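Local atomic coordinates of peptidoglycan synthetase penicillin-binding protein 3 (Bifidobacterium adolescentis, PDB entry 4YE5), a protein that probably binds penicillin and, as in its transpeptidase relatives, is thought to cross-link peptidoglycan at the cell membrane. Residues A[27-32]-A[183-188]; A[158-163]-A[264-269]; A[238-243]-A[521-526]; A[292-297]-A[345-350]. One frame throughout, in Å; residues are numbered along the deposited sequence.

Interaction 1. Residues A[27-32]-A[183-188]; sequences TLKARR and GRDGYQ
The amide of G186 and the carbonyl of L28 make the shortest polar bond here, G186 N to L28 O at 2.8 Å. L28 N returns a bond to G186 O (2.9 Å), which closes the hydrogen-bonded antiparallel pair L28–G186; T27 and Y187 follow as the non-hydrogen-bonded pair. Past the end of this pairing a side chain takes over. D185 has CG anti to its carbonyl carbon (chi1 -73°); its OD1 accepts A30 N at 3.0 Å, and the nearly straight N-H (165°) meets the carboxylate from above its plane, 45° out of it. The other oxygen, OD2, lies 3.6 Å from T27 CG2. K29 NZ stays 5.4 Å from D185 OD2 and bonds instead to the carbonyl of D166. On the face of L28, its CD2 packs 3.9 Å from Q188 CD, the two side chains crossing at about a right angle, while Q188 OE1 is bonded to Y190. The contact joins strand 23-28, at the edge of a three-stranded antiparallel sheet, to its central strand 186-191, with strand 202-207 beyond; G183 leaves helix 178-182 with positive phi just before the pairing begins.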
# COMPACT_ATOMS: atom_id res chain seq x y z
N THR A 27 27.02 16.54 10.36
CA THR A 27 25.94 15.54 10.37
C THR A 27 26.38 14.24 9.71
O THR A 27 26.91 14.24 8.61
CB THR A 27 24.73 16.08 9.61
OG1 THR A 27 24.35 17.34 10.18
CG2 THR A 27 23.55 15.09 9.67
N LEU A 28 26.16 13.13 10.41
CA LEU A 28 26.38 11.82 9.82
C LEU A 28 24.99 11.31 9.40
O LEU A 28 24.22 10.84 10.23
CB LEU A 28 27.00 10.89 10.84
CG LEU A 28 28.29 11.45 11.49
CD1 LEU A 28 28.81 10.47 12.51
CD2 LEU A 28 29.34 11.71 10.42
N LYS A 29 24.67 11.43 8.12
CA LYS A 29 23.31 11.10 7.68
C LYS A 29 23.06 9.59 7.68
O LYS A 29 23.86 8.83 7.14
CB LYS A 29 23.02 11.70 6.30
CG LYS A 29 21.67 11.21 5.76
CD LYS A 29 20.99 12.22 4.86
CE LYS A 29 19.54 11.80 4.60
NZ LYS A 29 18.71 13.00 4.33
N ALA A 30 21.97 9.16 8.31
CA ALA A 30 21.54 7.77 8.25
C ALA A 30 21.20 7.37 6.81
O ALA A 30 20.61 8.17 6.07
CB ALA A 30 20.32 7.53 9.16
N ARG A 31 21.56 6.16 6.41
CA ARG A 31 21.19 5.64 5.08
C ARG A 31 19.79 5.05 5.11
O ARG A 31 19.40 4.35 6.06
CB ARG A 31 22.19 4.59 4.61
CG ARG A 31 23.65 5.08 4.64
CD ARG A 31 24.64 3.94 4.39
NE ARG A 31 24.37 3.26 3.13
CZ ARG A 31 24.77 2.02 2.84
NH1 ARG A 31 25.47 1.32 3.72
NH2 ARG A 31 24.47 1.49 1.66
N ARG A 32 19.03 5.32 4.06
CA ARG A 32 17.64 4.87 4.01
C ARG A 32 17.53 3.36 3.85
O ARG A 32 18.26 2.75 3.06
CB ARG A 32 16.92 5.59 2.87
CG ARG A 32 15.40 5.43 2.93
CD ARG A 32 14.71 6.34 1.93
NE ARG A 32 13.26 6.25 2.06
CZ ARG A 32 12.56 6.91 2.97
NH1 ARG A 32 13.19 7.71 3.84
NH2 ARG A 32 11.24 6.76 3.01
N GLY A 183 15.71 6.10 9.69
CA GLY A 183 16.72 5.91 10.72
C GLY A 183 16.95 7.21 11.48
O GLY A 183 16.08 8.08 11.51
N ARG A 184 18.12 7.35 12.09
CA ARG A 184 18.41 8.55 12.87
C ARG A 184 19.83 9.03 12.60
O ARG A 184 20.78 8.28 12.78
CB ARG A 184 18.24 8.27 14.37
CG ARG A 184 16.79 7.97 14.80
CD ARG A 184 16.67 7.75 16.31
NE ARG A 184 17.37 6.56 16.78
CZ ARG A 184 16.87 5.33 16.73
NH1 ARG A 184 17.57 4.30 17.18
NH2 ARG A 184 15.66 5.13 16.21
N ASP A 185 19.95 10.27 12.16
CA ASP A 185 21.24 10.88 11.87
C ASP A 185 22.15 10.85 13.11
O ASP A 185 21.69 10.86 14.25
CB ASP A 185 21.04 12.32 11.41
CG ASP A 185 20.46 12.41 10.00
OD1 ASP A 185 20.18 11.35 9.41
OD2 ASP A 185 20.29 13.54 9.48
N GLY A 186 23.45 10.79 12.87
CA GLY A 186 24.42 10.97 13.94
C GLY A 186 25.12 12.29 13.74
O GLY A 186 24.69 13.09 12.90
N TYR A 187 26.20 12.53 14.49
CA TYR A 187 26.94 13.76 14.30
C TYR A 187 28.36 13.68 14.89
O TYR A 187 28.67 12.77 15.66
CB TYR A 187 26.18 14.94 14.91
CG TYR A 187 25.92 14.75 16.40
CD1 TYR A 187 26.92 15.00 17.34
CD2 TYR A 187 24.69 14.30 16.86
CE1 TYR A 187 26.69 14.83 18.69
CE2 TYR A 187 24.45 14.12 18.21
CZ TYR A 187 25.45 14.38 19.12
OH TYR A 187 25.22 14.20 20.46
N GLN A 188 29.20 14.65 14.52
CA GLN A 188 30.53 14.83 15.11
C GLN A 188 30.69 16.30 15.41
O GLN A 188 30.30 17.15 14.61
CB GLN A 188 31.63 14.43 14.12
CG GLN A 188 31.73 12.92 13.86
CD GLN A 188 32.49 12.60 12.59
OE1 GLN A 188 32.77 13.48 11.79
NE2 GLN A 188 32.82 11.33 12.40

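Interaction 2. Residues A[158-163]-A[264-269]; sequences SLLGGV and TEAGSD
S158, second residue of the short helix 157-160, opens the contact: its backbone N lies 3.6 Å from T264 OG1 and its CB is a little farther from the same hydroxyl oxygen. T264 places OG1 between its own backbone N and carbonyl carbon (chi1 82°), the rotation that faces OG1 towards S158. Two residues on, L160 supplies the apolar part: its CD1 touches A266 CB at 4.0 Å, one methyl against another. G161 then breaks from the helix with positive phi (88°), and its carbonyl accepts G267 N at 2.7 Å. The donor sits nearly along the C=O axis, although the N-H itself is bent, with 135° at the hydrogen. At G162 the chains meet backbone to backbone: G162 and G267, both glycines, bring their bare CA atoms within 3.8 Å of each other. V163 extends the link through water 1, which accepts from V163 N (3.0 Å) and donates to G267 O (2.9 Å).

The partner loop is shaped by a type II turn from E265 to S268. E265 O receives both S268 N and S268 OG, the hydroxyl arriving in the carbonyl plane on a lone pair at 2.8 Å, and S268 also caps A271 N at the start of helix 269-273. The contact thus joins the end of helix 157-160 and strand 162-163, which pairs with strand 169-171, to the loop between strand 255-260 and helix 269-273, linking the dimerisation and transpeptidase family regions.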
# COMPACT_ATOMS: atom_id res chain seq x y z
N SER A 158 2.76 3.80 -7.87
CA SER A 158 2.15 4.82 -7.03
C SER A 158 1.91 4.29 -5.63
O SER A 158 1.77 5.07 -4.66
CB SER A 158 0.83 5.32 -7.63
OG SER A 158 -0.08 4.24 -7.77
N LEU A 159 1.86 2.97 -5.49
CA LEU A 159 1.78 2.37 -4.15
C LEU A 159 3.12 2.52 -3.40
O LEU A 159 3.13 2.75 -2.20
CB LEU A 159 1.41 0.88 -4.23
CG LEU A 159 1.20 0.15 -2.90
CD1 LEU A 159 0.11 0.81 -2.07
CD2 LEU A 159 0.89 -1.33 -3.14
N LEU A 160 4.22 2.34 -4.10
CA LEU A 160 5.54 2.55 -3.51
C LEU A 160 5.72 4.04 -3.22
O LEU A 160 6.20 4.42 -2.16
CB LEU A 160 6.65 2.08 -4.47
CG LEU A 160 6.79 0.55 -4.47
CD1 LEU A 160 7.77 0.08 -5.53
CD2 LEU A 160 7.24 0.08 -3.09
N GLY A 161 5.31 4.89 -4.16
CA GLY A 161 5.37 6.32 -3.98
C GLY A 161 6.71 6.88 -4.43
O GLY A 161 7.12 6.66 -5.59
N GLY A 162 7.41 7.57 -3.53
CA GLY A 162 8.68 8.19 -3.87
C GLY A 162 9.23 9.04 -2.73
O GLY A 162 8.55 9.26 -1.72
N VAL A 163 10.47 9.49 -2.89
CA VAL A 163 11.10 10.39 -1.91
C VAL A 163 11.46 11.74 -2.54
O VAL A 163 11.59 11.86 -3.76
CB VAL A 163 12.38 9.75 -1.32
CG1 VAL A 163 12.06 8.41 -0.65
CG2 VAL A 163 13.43 9.57 -2.40
N THR A 264 2.65 4.17 -13.82
CA THR A 264 3.60 5.20 -13.41
C THR A 264 4.89 4.56 -12.90
O THR A 264 4.85 3.51 -12.23
CB THR A 264 3.02 6.15 -12.31
OG1 THR A 264 3.14 5.55 -11.02
CG2 THR A 264 1.53 6.46 -12.55
N GLU A 265 6.02 5.16 -13.24
CA GLU A 265 7.31 4.73 -12.69
C GLU A 265 7.34 4.98 -11.19
O GLU A 265 6.96 6.07 -10.74
CB GLU A 265 8.46 5.49 -13.37
CG GLU A 265 8.76 5.03 -14.79
CD GLU A 265 9.59 3.75 -14.83
OE1 GLU A 265 10.23 3.43 -13.80
OE2 GLU A 265 9.60 3.06 -15.87
N ALA A 266 7.78 3.99 -10.41
CA ALA A 266 7.92 4.20 -8.98
C ALA A 266 8.91 5.33 -8.74
O ALA A 266 9.94 5.39 -9.41
CB ALA A 266 8.39 2.93 -8.28
N GLY A 267 8.61 6.24 -7.82
CA GLY A 267 9.53 7.33 -7.52
C GLY A 267 9.47 8.54 -8.45
O GLY A 267 10.14 9.53 -8.22
N SER A 268 8.64 8.46 -9.50
CA SER A 268 8.48 9.57 -10.45
C SER A 268 7.57 10.67 -9.89
O SER A 268 6.88 10.48 -8.89
CB SER A 268 7.87 9.05 -11.74
OG SER A 268 6.51 8.72 -11.54
N ASP A 269 7.55 11.83 -10.56
CA ASP A 269 6.65 12.92 -10.19
C ASP A 269 5.20 12.46 -10.24
O ASP A 269 4.39 12.79 -9.37
CB ASP A 269 6.82 14.11 -11.15
CG ASP A 269 8.23 14.69 -11.14
OD1 ASP A 269 8.84 14.76 -10.05
OD2 ASP A 269 8.73 15.06 -12.22
O HOH W 1 11.49 9.20 -5.66

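Interaction 3. Residues A[238-243]-A[521-526]; sequences YHSAWG and VVLKDP
K524 lies across the indole of W242, with CB over the ring face, 3.8 Å from the centroid of the five-membered ring and 18° off its normal, a CH-pi contact. Beyond CG the lysine chain is extended, and CD comes within 3.3 Å of W242 NE1. The other end of the indole meets V522: CZ3 is 3.9 Å from V522 CG1, the two side chains lie side by side pointing the same way, and V522 O sits at the ring edge near its plane. W242 reaches this place with CG between its backbone N and carbonyl carbon (chi1 52°).

Two backbone bonds accompany this packing. K524 N donates to W242 O at 3.0 Å and 172°, and K524 O accepts A241 N at 2.8 Å. G243 and L523 form a non-hydrogen-bonded antiparallel pair, where L523 CD2 packs on G243 CA at 3.7 Å. Beyond the strands, S240 OG rests against P526 CB (3.6 Å), and water 2 donates to H239 O and D525 O.

Farther out, R277 makes a cation-pi contact with W242, K524 NZ bonds to the carbonyl of A493, and the D525 carboxylate is held by S501 and the amide of I502. The pair joins strand 242-249 to strand 517-524 in the transpeptidase's five-stranded antiparallel sheet, flanked by strands 255-260 and 501-510; helix 221-238 leads through a short loop into strand 242-249, and helix 535-549 packs against V521.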
# COMPACT_ATOMS: atom_id res chain seq x y z
N TYR A 238 -11.62 -4.14 -23.02
CA TYR A 238 -12.92 -3.57 -22.60
C TYR A 238 -12.93 -2.06 -22.47
O TYR A 238 -13.99 -1.46 -22.25
CB TYR A 238 -13.35 -4.18 -21.26
CG TYR A 238 -13.28 -5.70 -21.23
CD1 TYR A 238 -14.06 -6.46 -22.11
CD2 TYR A 238 -12.45 -6.36 -20.33
CE1 TYR A 238 -14.01 -7.85 -22.09
CE2 TYR A 238 -12.40 -7.75 -20.30
CZ TYR A 238 -13.19 -8.49 -21.19
OH TYR A 238 -13.14 -9.87 -21.17
N HIS A 239 -11.75 -1.44 -22.56
CA HIS A 239 -11.63 0.02 -22.61
C HIS A 239 -12.26 0.78 -21.44
O HIS A 239 -12.73 1.91 -21.61
CB HIS A 239 -12.18 0.54 -23.94
CG HIS A 239 -11.63 -0.18 -25.13
ND1 HIS A 239 -10.33 -0.00 -25.56
CD2 HIS A 239 -12.18 -1.08 -25.97
CE1 HIS A 239 -10.11 -0.77 -26.62
NE2 HIS A 239 -11.22 -1.44 -26.88
N SER A 240 -12.26 0.17 -20.25
CA SER A 240 -12.71 0.83 -19.04
C SER A 240 -11.98 2.14 -18.83
O SER A 240 -10.81 2.25 -19.22
CB SER A 240 -12.48 -0.07 -17.84
OG SER A 240 -13.05 -1.34 -18.05
N ALA A 241 -12.64 3.13 -18.23
CA ALA A 241 -11.93 4.37 -17.91
C ALA A 241 -10.78 4.07 -16.95
O ALA A 241 -9.72 4.69 -17.00
CB ALA A 241 -12.88 5.38 -17.29
N TRP A 242 -10.99 3.09 -16.07
CA TRP A 242 -9.93 2.64 -15.16
C TRP A 242 -10.37 1.33 -14.55
O TRP A 242 -11.55 0.98 -14.64
CB TRP A 242 -9.57 3.67 -14.06
CG TRP A 242 -10.71 4.25 -13.20
CD1 TRP A 242 -11.16 5.55 -13.23
CD2 TRP A 242 -11.49 3.59 -12.17
NE1 TRP A 242 -12.17 5.72 -12.31
CE2 TRP A 242 -12.38 4.55 -11.64
CE3 TRP A 242 -11.52 2.29 -11.65
CZ2 TRP A 242 -13.30 4.25 -10.63
CZ3 TRP A 242 -12.43 1.99 -10.63
CH2 TRP A 242 -13.32 2.97 -10.14
N GLY A 243 -9.43 0.61 -13.97
CA GLY A 243 -9.75 -0.63 -13.28
C GLY A 243 -8.84 -0.74 -12.06
O GLY A 243 -7.70 -0.26 -12.10
N VAL A 521 -12.51 -6.92 -8.02
CA VAL A 521 -12.20 -6.08 -9.17
C VAL A 521 -13.29 -5.01 -9.33
O VAL A 521 -14.47 -5.31 -9.17
CB VAL A 521 -12.09 -6.92 -10.46
CG1 VAL A 521 -12.02 -6.00 -11.73
CG2 VAL A 521 -10.85 -7.81 -10.41
N VAL A 522 -12.88 -3.78 -9.62
CA VAL A 522 -13.81 -2.69 -9.93
C VAL A 522 -13.37 -2.02 -11.21
O VAL A 522 -12.22 -1.60 -11.32
CB VAL A 522 -13.83 -1.64 -8.78
CG1 VAL A 522 -14.88 -0.59 -9.06
CG2 VAL A 522 -14.08 -2.33 -7.42
N LEU A 523 -14.28 -1.91 -12.19
CA LEU A 523 -13.98 -1.27 -13.47
C LEU A 523 -14.97 -0.15 -13.71
O LEU A 523 -16.16 -0.32 -13.47
CB LEU A 523 -14.12 -2.28 -14.64
CG LEU A 523 -13.36 -3.60 -14.49
CD1 LEU A 523 -13.74 -4.53 -15.67
CD2 LEU A 523 -11.84 -3.38 -14.46
N LYS A 524 -14.48 0.98 -14.19
CA LYS A 524 -15.35 2.11 -14.52
C LYS A 524 -15.68 2.12 -16.00
O LYS A 524 -14.79 2.08 -16.84
CB LYS A 524 -14.73 3.45 -14.12
CG LYS A 524 -15.67 4.65 -14.42
CD LYS A 524 -15.14 5.97 -13.82
CE LYS A 524 -16.03 7.15 -14.29
NZ LYS A 524 -15.80 8.41 -13.48
N ASP A 525 -16.98 2.16 -16.30
CA ASP A 525 -17.47 2.19 -17.66
C ASP A 525 -16.86 1.14 -18.60
O ASP A 525 -16.38 1.49 -19.69
CB ASP A 525 -17.26 3.60 -18.24
CG ASP A 525 -18.17 4.64 -17.60
OD1 ASP A 525 -19.30 4.28 -17.19
OD2 ASP A 525 -17.78 5.82 -17.51
N PRO A 526 -16.89 -0.16 -18.21
CA PRO A 526 -16.39 -1.17 -19.16
C PRO A 526 -17.28 -1.28 -20.40
O PRO A 526 -18.48 -1.07 -20.31
CB PRO A 526 -16.47 -2.47 -18.35
CG PRO A 526 -17.57 -2.23 -17.36
CD PRO A 526 -17.43 -0.77 -16.98
O HOH W 2 -15.11 3.34 -20.94

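Interaction 4. Residues A[292-297]-A[345-350]; sequences LAMSGM and VGMVIA
M347, a selenomethionine like M294 and M297, reaches from helix 344-350 into the three side chains presented by helix 290-299. Its chain is bent at chi2 (-60°) and again at chi3, the second bend setting CE 3.7 Å from A293 CB. The same methyl lies 3.7 Å from M297 CE, methyl to methyl, with the two chains crossing obliquely. M294 approaches differently: its chain meets M347 at about a right angle, and its terminal CE touches M347 SE at 3.6 Å. That approach depends on the M294 bend at chi3 (-66°), whereas M297 is extended beyond CG and passes its selenium alongside A350, with SE 3.9 Å from A350 CB.

The segment axes approach to 11.3 Å with 29° between their N-to-C directions. At this separation the nearest CA atoms, M294 and M347, are still 8.0 Å apart, so long side chains bridge the gap between the helices. Helix 335-340 adds L335 and L339 to M294, and I338 to M347, while F309 covers A350.

M347 also touches the SxxK pattern that includes S287 and K290, tentatively the active-site motif of this family, at the start of the helix that carries A293. The side-chain contacts are apolar and all five touching residues are buried; between these two segments the side-chain packing is by van der Waals contact, through selenoether side chains whose polarisable selenium and methyl surfaces lie against each other.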
# COMPACT_ATOMS: atom_id res chain seq x y z
N LEU A 292 -23.84 -8.05 3.21
CA LEU A 292 -23.76 -7.50 4.57
C LEU A 292 -25.11 -7.44 5.26
O LEU A 292 -25.25 -7.84 6.43
CB LEU A 292 -23.14 -6.10 4.58
CG LEU A 292 -21.89 -5.81 3.73
CD1 LEU A 292 -21.20 -4.56 4.25
CD2 LEU A 292 -20.94 -6.98 3.70
N ALA A 293 -26.12 -6.93 4.55
CA ALA A 293 -27.45 -6.77 5.17
C ALA A 293 -28.11 -8.12 5.47
O ALA A 293 -28.74 -8.30 6.52
CB ALA A 293 -28.38 -5.91 4.30
N MSE A 294 -27.96 -9.05 4.54
CA MSE A 294 -28.55 -10.39 4.68
C MSE A 294 -27.89 -11.19 5.78
O MSE A 294 -28.56 -11.93 6.51
CB MSE A 294 -28.44 -11.19 3.37
CG MSE A 294 -29.18 -12.54 3.41
SE MSE A 294 -29.16 -13.51 1.71
CE MSE A 294 -30.22 -12.27 0.67
N SER A 295 -26.57 -11.07 5.88
CA SER A 295 -25.86 -11.68 6.99
C SER A 295 -26.50 -11.23 8.31
O SER A 295 -26.69 -12.04 9.24
CB SER A 295 -24.37 -11.30 6.96
OG SER A 295 -23.73 -11.94 5.87
N GLY A 296 -26.82 -9.94 8.39
CA GLY A 296 -27.49 -9.37 9.56
C GLY A 296 -28.85 -10.01 9.82
O GLY A 296 -29.19 -10.36 10.96
N MSE A 297 -29.63 -10.20 8.75
CA MSE A 297 -30.96 -10.81 8.87
C MSE A 297 -30.90 -12.22 9.44
O MSE A 297 -31.72 -12.60 10.27
CB MSE A 297 -31.66 -10.86 7.51
CG MSE A 297 -31.96 -9.51 6.94
SE MSE A 297 -32.69 -9.71 5.18
CE MSE A 297 -32.60 -7.84 4.64
N VAL A 345 -35.93 -5.62 -4.54
CA VAL A 345 -37.29 -5.73 -4.07
C VAL A 345 -37.36 -6.83 -3.00
O VAL A 345 -37.91 -6.61 -1.93
CB VAL A 345 -38.28 -6.01 -5.23
CG1 VAL A 345 -39.67 -6.36 -4.68
CG2 VAL A 345 -38.36 -4.79 -6.18
N GLY A 346 -36.76 -7.98 -3.28
CA GLY A 346 -36.68 -9.04 -2.29
C GLY A 346 -36.04 -8.60 -0.98
O GLY A 346 -36.50 -8.99 0.10
N MSE A 347 -35.00 -7.79 -1.06
CA MSE A 347 -34.30 -7.31 0.13
C MSE A 347 -35.21 -6.41 0.96
O MSE A 347 -35.23 -6.48 2.19
CB MSE A 347 -33.02 -6.56 -0.23
CG MSE A 347 -31.89 -7.43 -0.78
SE MSE A 347 -31.32 -8.80 0.48
CE MSE A 347 -30.29 -7.75 1.76
N VAL A 348 -35.94 -5.54 0.29
CA VAL A 348 -36.90 -4.67 0.98
C VAL A 348 -37.98 -5.48 1.70
O VAL A 348 -38.30 -5.22 2.86
CB VAL A 348 -37.55 -3.68 0.01
CG1 VAL A 348 -38.79 -3.01 0.64
CG2 VAL A 348 -36.49 -2.66 -0.44
N ILE A 349 -38.52 -6.48 1.01
CA ILE A 349 -39.52 -7.34 1.62
C ILE A 349 -38.92 -8.13 2.79
O ILE A 349 -39.47 -8.13 3.89
CB ILE A 349 -40.14 -8.31 0.60
CG1 ILE A 349 -40.91 -7.51 -0.46
CG2 ILE A 349 -41.08 -9.30 1.32
CD1 ILE A 349 -41.49 -8.34 -1.58
N ALA A 350 -37.79 -8.79 2.56
CA ALA A 350 -37.15 -9.60 3.59
C ALA A 350 -36.75 -8.78 4.82
O ALA A 350 -36.82 -9.26 5.94
CB ALA A 350 -35.91 -10.32 3.03

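Overall arrangement
The four contacts follow the long axis of an elongated chain. Interactions 1 and 2 touch, R32 NE lying 3.7 Å from V163 CG1, although their centres are 24 Å apart; their segments alternate along the sequence. Interaction 2 also alternates with interaction 3, whose centre is 23 Å away with nearest atoms about 10 Å apart. Interaction 4 is nested in the loop that interaction 3 closes, centre to centre 28 Å and nearest atoms about 14 Å apart, and lies beside the putative SxxK site. Interaction 1 lies farthest from interaction 4, 58 Å between their centres and on the opposite side of the chain's centre.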